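Local coordinates for protein uronate dehydrogenase (Agrobacterium tumefaciens, PDB 3RFX) that catalyses the NAD-dependent oxidation of uronic acids such as galacturonate and glucuronate to the corresponding aldaric acid lactones, at residues I115-Q120 with T257-P262; A211-N216 with R252-T257. The protein carries 1 engineered substitution. One frame throughout, in Å; residues are numbered along the deposited sequence.

Interaction 1: I115-Q120 with T257-P262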
loop_
_atom_site.group_PDB
_atom_site.type_symbol
_atom_site.label_atom_id
_atom_site.label_comp_id
_atom_site.label_asym_id
_atom_site.label_seq_id
_atom_site.Cartn_x
_atom_site.Cartn_y
_atom_site.Cartn_z
ATOM N N ILE A 115 2.966 -9.021 -19.412
ATOM C CA ILE A 115 2.250 -7.862 -18.884
ATOM C C ILE A 115 1.901 -6.889 -20.013
ATOM O O ILE A 115 1.680 -5.696 -19.788
ATOM C CB ILE A 115 3.050 -7.162 -17.736
ATOM C CG1 ILE A 115 4.517 -6.896 -18.120
ATOM C CG2 ILE A 115 3.041 -8.072 -16.480
ATOM C CD1 ILE A 115 4.771 -5.680 -19.042
ATOM N N GLY A 116 1.833 -7.416 -21.232
ATOM C CA GLY A 116 1.678 -6.577 -22.410
ATOM C C GLY A 116 0.445 -5.691 -22.474
ATOM O O GLY A 116 0.473 -4.660 -23.155
ATOM N N TYR A 117 -0.639 -6.068 -21.803
ATOM C CA TYR A 117 -1.859 -5.245 -21.855
ATOM C C TYR A 117 -1.894 -4.042 -20.907
ATOM O O TYR A 117 -2.842 -3.251 -20.955
ATOM C CB TYR A 117 -3.140 -6.089 -21.700
ATOM C CG TYR A 117 -3.685 -6.587 -23.030
ATOM C CD1 TYR A 117 -4.369 -5.726 -23.891
ATOM C CD2 TYR A 117 -3.495 -7.901 -23.437
ATOM C CE1 TYR A 117 -4.862 -6.171 -25.118
ATOM C CE2 TYR A 117 -3.995 -8.362 -24.662
ATOM C CZ TYR A 117 -4.671 -7.489 -25.495
ATOM O OH TYR A 117 -5.152 -7.932 -26.713
ATOM N N TYR A 118 -0.886 -3.882 -20.049
ATOM C CA TYR A 118 -0.824 -2.667 -19.223
ATOM C C TYR A 118 -0.528 -1.462 -20.106
ATOM O O TYR A 118 0.230 -1.572 -21.068
ATOM C CB TYR A 118 0.253 -2.771 -18.137
ATOM C CG TYR A 118 -0.149 -3.629 -16.954
ATOM C CD1 TYR A 118 -0.924 -3.105 -15.923
ATOM C CD2 TYR A 118 0.256 -4.960 -16.865
ATOM C CE1 TYR A 118 -1.297 -3.880 -14.833
ATOM C CE2 TYR A 118 -0.106 -5.747 -15.770
ATOM C CZ TYR A 118 -0.884 -5.201 -14.765
ATOM O OH TYR A 118 -1.247 -5.968 -13.680
ATOM N N PRO A 119 -1.118 -0.300 -19.778
ATOM C CA PRO A 119 -0.837 0.948 -20.501
ATOM C C PRO A 119 0.599 1.370 -20.239
ATOM O O PRO A 119 1.133 1.078 -19.168
ATOM C CB PRO A 119 -1.774 1.974 -19.848
ATOM C CG PRO A 119 -2.682 1.205 -18.954
ATOM C CD PRO A 119 -2.040 -0.108 -18.645
ATOM N N GLN A 120 1.208 2.066 -21.188
ATOM C CA GLN A 120 2.588 2.518 -21.030
ATOM C C GLN A 120 2.728 3.589 -19.955
ATOM O O GLN A 120 3.832 3.864 -19.494
ATOM C CB GLN A 120 3.143 3.016 -22.372
ATOM C CG GLN A 120 3.196 1.907 -23.408
ATOM C CD GLN A 120 3.912 2.303 -24.683
ATOM O OE1 GLN A 120 4.378 3.442 -24.840
ATOM N NE2 GLN A 120 4.002 1.358 -25.610
ATOM N N THR A 257 2.670 -3.803 -30.403
ATOM C CA THR A 257 1.742 -4.371 -31.389
ATOM C C THR A 257 1.287 -5.814 -31.104
ATOM O O THR A 257 0.365 -6.308 -31.749
ATOM C CB THR A 257 2.290 -4.262 -32.833
ATOM O OG1 THR A 257 3.497 -5.016 -32.947
ATOM C CG2 THR A 257 2.576 -2.803 -33.181
ATOM N N PHE A 258 1.899 -6.488 -30.128
ATOM C CA PHE A 258 1.428 -7.836 -29.770
ATOM C C PHE A 258 -0.041 -7.848 -29.369
ATOM O O PHE A 258 -0.725 -8.855 -29.570
ATOM C CB PHE A 258 2.279 -8.483 -28.653
ATOM C CG PHE A 258 3.485 -9.253 -29.153
ATOM C CD1 PHE A 258 3.744 -10.538 -28.690
ATOM C CD2 PHE A 258 4.367 -8.690 -30.063
ATOM C CE1 PHE A 258 4.856 -11.247 -29.129
ATOM C CE2 PHE A 258 5.479 -9.394 -30.510
ATOM C CZ PHE A 258 5.724 -10.678 -30.040
ATOM N N VAL A 259 -0.546 -6.761 -28.782
ATOM C CA VAL A 259 -1.964 -6.746 -28.427
ATOM C C VAL A 259 -2.862 -6.863 -29.673
ATOM O O VAL A 259 -4.001 -7.344 -29.590
ATOM C CB VAL A 259 -2.376 -5.499 -27.613
ATOM C CG1 VAL A 259 -1.535 -5.379 -26.339
ATOM C CG2 VAL A 259 -2.266 -4.227 -28.474
ATOM N N ASP A 260 -2.343 -6.421 -30.816
ATOM C CA ASP A 260 -3.092 -6.449 -32.076
ATOM C C ASP A 260 -3.091 -7.839 -32.740
ATOM O O ASP A 260 -3.866 -8.082 -33.678
ATOM C CB ASP A 260 -2.514 -5.431 -33.068
ATOM C CG ASP A 260 -2.693 -3.989 -32.617
ATOM O OD1 ASP A 260 -3.649 -3.695 -31.882
ATOM O OD2 ASP A 260 -1.873 -3.142 -33.023
ATOM N N ASN A 261 -2.219 -8.741 -32.284
ATOM C CA ASN A 261 -2.203 -10.109 -32.826
ATOM C C ASN A 261 -3.508 -10.836 -32.531
ATOM O O ASN A 261 -4.028 -10.767 -31.407
ATOM C CB ASN A 261 -1.048 -10.943 -32.246
ATOM C CG ASN A 261 0.311 -10.519 -32.749
ATOM O OD1 ASN A 261 0.446 -9.985 -33.851
ATOM N ND2 ASN A 261 1.346 -10.784 -31.947
ATOM N N PRO A 262 -4.040 -11.553 -33.533
ATOM C CA PRO A 262 -5.136 -12.493 -33.303
ATOM C C PRO A 262 -4.551 -13.785 -32.729
ATOM O O PRO A 262 -3.353 -13.836 -32.468
ATOM C CB PRO A 262 -5.670 -12.742 -34.717
ATOM C CG PRO A 262 -4.439 -12.652 -35.577
ATOM C CD PRO A 262 -3.559 -11.589 -34.930
#
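Val-259 sets one methyl against the phenol ring of Tyr-117, and this pair makes up most of the contact. CG1 lies over one face of the ring, 3.7 Å from the Tyr-117 ring centroid and 16° off the normal, a CH-pi contact shifted slightly toward the rim. CE1 is the ring atom nearest the valine: Tyr-117 CE1 is 3.6 Å from Val-259 CB. The valine torsion (chi1 -57°) puts CG1 anti to its own carbonyl carbon, where it projects over the ring, while CG2 plays no part in the contact. At about a right angle to the ring contact, CG1 also meets the backbone carbonyl just before Tyr-117, with Gly-116 O 3.8 Å from Val-259 CG1. Gly-116 and Tyr-117 are the central residues of a type I beta turn from Ile-115 to Tyr-118, closed by Tyr-118 N to Ile-115 O at 3.2 Å. The turn belongs to the loop that follows strand 105-111 of the parallel Rossmann sheet, within the NAD-dependent epimerase/dehydratase family region; Val-259 comes from the C-terminal part of the chain. There it rides on a short 3-10 segment, whose bond from Asp-260 N to Thr-257 O measures 2.9 Å. Away from the methyl-ring packing the two segments diverge quickly: the side chains of Thr-257 and Asp-260 are exposed and meet nothing of the turn. The polar margin lies at the phenol tip, where Tyr-117 OH comes within 3.2 Å of Val-259 O. Lys-153 of the second subunit enters here, its NZ hydrogen-bonded to Val-259 O and Asn-261 O and only weakly to Tyr-117 OH. Asp-152 of that same second subunit packs against Tyr-117.

Interaction 2: A211-N216 with R252-T257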
loop_
_atom_site.group_PDB
_atom_site.type_symbol
_atom_site.label_atom_id
_atom_site.label_comp_id
_atom_site.label_asym_id
_atom_site.label_seq_id
_atom_site.Cartn_x
_atom_site.Cartn_y
_atom_site.Cartn_z
ATOM N N ALA A 211 13.160 6.733 -19.745
ATOM C CA ALA A 211 11.731 6.476 -19.950
ATOM C C ALA A 211 11.249 5.077 -19.561
ATOM O O ALA A 211 10.178 4.649 -19.994
ATOM C CB ALA A 211 11.329 6.794 -21.404
ATOM N N GLY A 212 12.024 4.360 -18.743
ATOM C CA GLY A 212 11.634 3.027 -18.303
ATOM C C GLY A 212 10.302 3.001 -17.561
ATOM O O GLY A 212 9.942 3.978 -16.877
ATOM N N TRP A 213 9.577 1.886 -17.695
ATOM C CA TRP A 213 8.265 1.702 -17.085
ATOM C C TRP A 213 8.313 0.835 -15.824
ATOM O O TRP A 213 7.293 0.674 -15.161
ATOM C CB TRP A 213 7.318 0.973 -18.052
ATOM C CG TRP A 213 7.155 1.620 -19.406
ATOM C CD1 TRP A 213 7.143 2.949 -19.691
ATOM C CD2 TRP A 213 6.949 0.933 -20.648
ATOM N NE1 TRP A 213 6.946 3.140 -21.057
ATOM C CE2 TRP A 213 6.833 1.911 -21.657
ATOM C CE3 TRP A 213 6.861 -0.420 -21.000
ATOM C CZ2 TRP A 213 6.627 1.577 -22.996
ATOM C CZ3 TRP A 213 6.666 -0.750 -22.334
ATOM C CH2 TRP A 213 6.546 0.243 -23.311
ATOM N N TRP A 214 9.477 0.256 -15.525
ATOM C CA TRP A 214 9.554 -0.880 -14.591
ATOM C C TRP A 214 10.466 -0.631 -13.391
ATOM O O TRP A 214 11.511 -0.015 -13.516
ATOM C CB TRP A 214 10.024 -2.148 -15.326
ATOM C CG TRP A 214 9.170 -2.498 -16.516
ATOM C CD1 TRP A 214 7.804 -2.383 -16.613
ATOM C CD2 TRP A 214 9.619 -3.028 -17.764
ATOM N NE1 TRP A 214 7.386 -2.802 -17.855
ATOM C CE2 TRP A 214 8.479 -3.201 -18.580
ATOM C CE3 TRP A 214 10.877 -3.367 -18.279
ATOM C CZ2 TRP A 214 8.561 -3.693 -19.881
ATOM C CZ3 TRP A 214 10.957 -3.856 -19.575
ATOM C CH2 TRP A 214 9.805 -4.022 -20.357
ATOM N N ASP A 215 10.063 -1.148 -12.237
ATOM C CA ASP A 215 10.741 -0.855 -10.976
ATOM C C ASP A 215 11.462 -2.109 -10.475
ATOM O O ASP A 215 10.813 -3.048 -10.058
ATOM C CB ASP A 215 9.698 -0.409 -9.942
ATOM C CG ASP A 215 10.291 -0.195 -8.546
ATOM O OD1 ASP A 215 11.532 -0.182 -8.393
ATOM O OD2 ASP A 215 9.498 -0.036 -7.600
ATOM N N ASN A 216 12.791 -2.116 -10.546
ATOM C CA ASN A 216 13.598 -3.245 -10.075
ATOM C C ASN A 216 14.157 -3.014 -8.673
ATOM O O ASN A 216 15.109 -3.680 -8.271
ATOM C CB ASN A 216 14.788 -3.474 -11.013
ATOM C CG ASN A 216 14.495 -4.474 -12.116
ATOM O OD1 ASN A 216 13.748 -5.433 -11.926
ATOM N ND2 ASN A 216 15.116 -4.268 -13.277
ATOM N N ARG A 252 0.753 2.713 -26.857
ATOM C CA ARG A 252 -0.369 2.626 -25.918
ATOM C C ARG A 252 -0.244 1.486 -24.909
ATOM O O ARG A 252 -0.696 1.609 -23.767
ATOM C CB ARG A 252 -1.692 2.490 -26.672
ATOM C CG ARG A 252 -2.148 3.800 -27.331
ATOM C CD ARG A 252 -3.354 3.549 -28.225
ATOM N NE ARG A 252 -4.434 2.876 -27.500
ATOM C CZ ARG A 252 -5.503 2.324 -28.074
ATOM N NH1 ARG A 252 -5.656 2.363 -29.393
ATOM N NH2 ARG A 252 -6.419 1.733 -27.327
ATOM N N PHE A 253 0.362 0.388 -25.345
ATOM C CA PHE A 253 0.430 -0.832 -24.544
ATOM C C PHE A 253 1.858 -1.280 -24.353
ATOM O O PHE A 253 2.682 -1.173 -25.265
ATOM C CB PHE A 253 -0.385 -1.951 -25.192
ATOM C CG PHE A 253 -1.848 -1.643 -25.285
ATOM C CD1 PHE A 253 -2.680 -1.838 -24.196
ATOM C CD2 PHE A 253 -2.387 -1.133 -26.456
ATOM C CE1 PHE A 253 -4.034 -1.552 -24.273
ATOM C CE2 PHE A 253 -3.736 -0.844 -26.540
ATOM C CZ PHE A 253 -4.558 -1.048 -25.448
ATOM N N GLN A 254 2.161 -1.795 -23.165
ATOM C CA GLN A 254 3.535 -2.199 -22.879
ATOM C C GLN A 254 4.029 -3.326 -23.796
ATOM O O GLN A 254 5.220 -3.394 -24.118
ATOM C CB GLN A 254 3.693 -2.533 -21.388
ATOM C CG GLN A 254 3.440 -1.283 -20.544
ATOM C CD GLN A 254 3.963 -1.390 -19.128
ATOM O OE1 GLN A 254 4.819 -2.225 -18.837
ATOM N NE2 GLN A 254 3.461 -0.529 -18.245
ATOM N N GLY A 255 3.106 -4.167 -24.247
ATOM C CA GLY A 255 3.413 -5.219 -25.204
ATOM C C GLY A 255 3.466 -4.737 -26.649
ATOM O O GLY A 255 3.745 -5.517 -27.565
ATOM N N GLY A 256 3.221 -3.450 -26.867
ATOM C CA GLY A 256 3.267 -2.908 -28.218
ATOM C C GLY A 256 2.278 -3.592 -29.147
ATOM O O GLY A 256 1.169 -3.934 -28.734
ATOM N N THR A 257 2.670 -3.803 -30.403
ATOM C CA THR A 257 1.742 -4.371 -31.389
ATOM C C THR A 257 1.287 -5.814 -31.104
ATOM O O THR A 257 0.365 -6.308 -31.749
ATOM C CB THR A 257 2.290 -4.262 -32.833
ATOM O OG1 THR A 257 3.497 -5.016 -32.947
ATOM C CG2 THR A 257 2.576 -2.803 -33.181
#
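Trp-213 and Gln-254 mark the closest approach of two irregular backbones, with 8.4 Å between Trp-213 CA and Gln-254 CA, spanned by the Trp-213 indole and the Gln-254 side chain. Both loops belong to the C-terminal part of this Rossmann-fold dehydrogenase, one after strand 202-205 and the other after helix 234-238. Gln-254 sits in a type I beta turn from Phe-253 to Gly-256, closed by Gly-256 N to Phe-253 O at 2.8 Å; Gly-256, its last residue, has positive phi, which favours glycine. With CG anti to its carbonyl carbon (chi1 -64°), the extended glutamine chain runs along the Trp-213 indole: Gln-254 CG is 3.6 Å from Trp-213 CE3, and Gln-254 CA is 3.5 Å from Trp-213 CZ3. Phe-221 of the third subunit also packs on Trp-213. Both ends of the Gln-254 amide are engaged, NE2 by Pro-119 O and OE1 by the neighbouring indole, which fixes the rotation of the group. Trp-214, whose ring stacks on Trp-204, presents its N-H edge with OE1 near the ring plane. The bond from Trp-214 NE1 to Gln-254 OE1 is 2.8 Å long, with an N-H...O angle of 160° and the donor tilted 26° from the carbonyl plane.

From the N terminus, the chain first supplies 115-120, in the loop after strand 105-111, then 211-216, beyond the edge strand 202-205, and finally the continuous run 252-262 after helix 234-238. Interaction 2 closes a short loop of 35 intervening residues that falls wholly within the 136-residue loop closed by interaction 1; the two share Thr-257 and do not cross. They also touch directly: Gln-254 N lies 2.9 Å from Tyr-118 O, a probable hydrogen bond, and Gln-120 CD packs 3.3 Å from Trp-213 CZ2. The C-terminal run is thereby joined to two loops that leave different strands of the sheet.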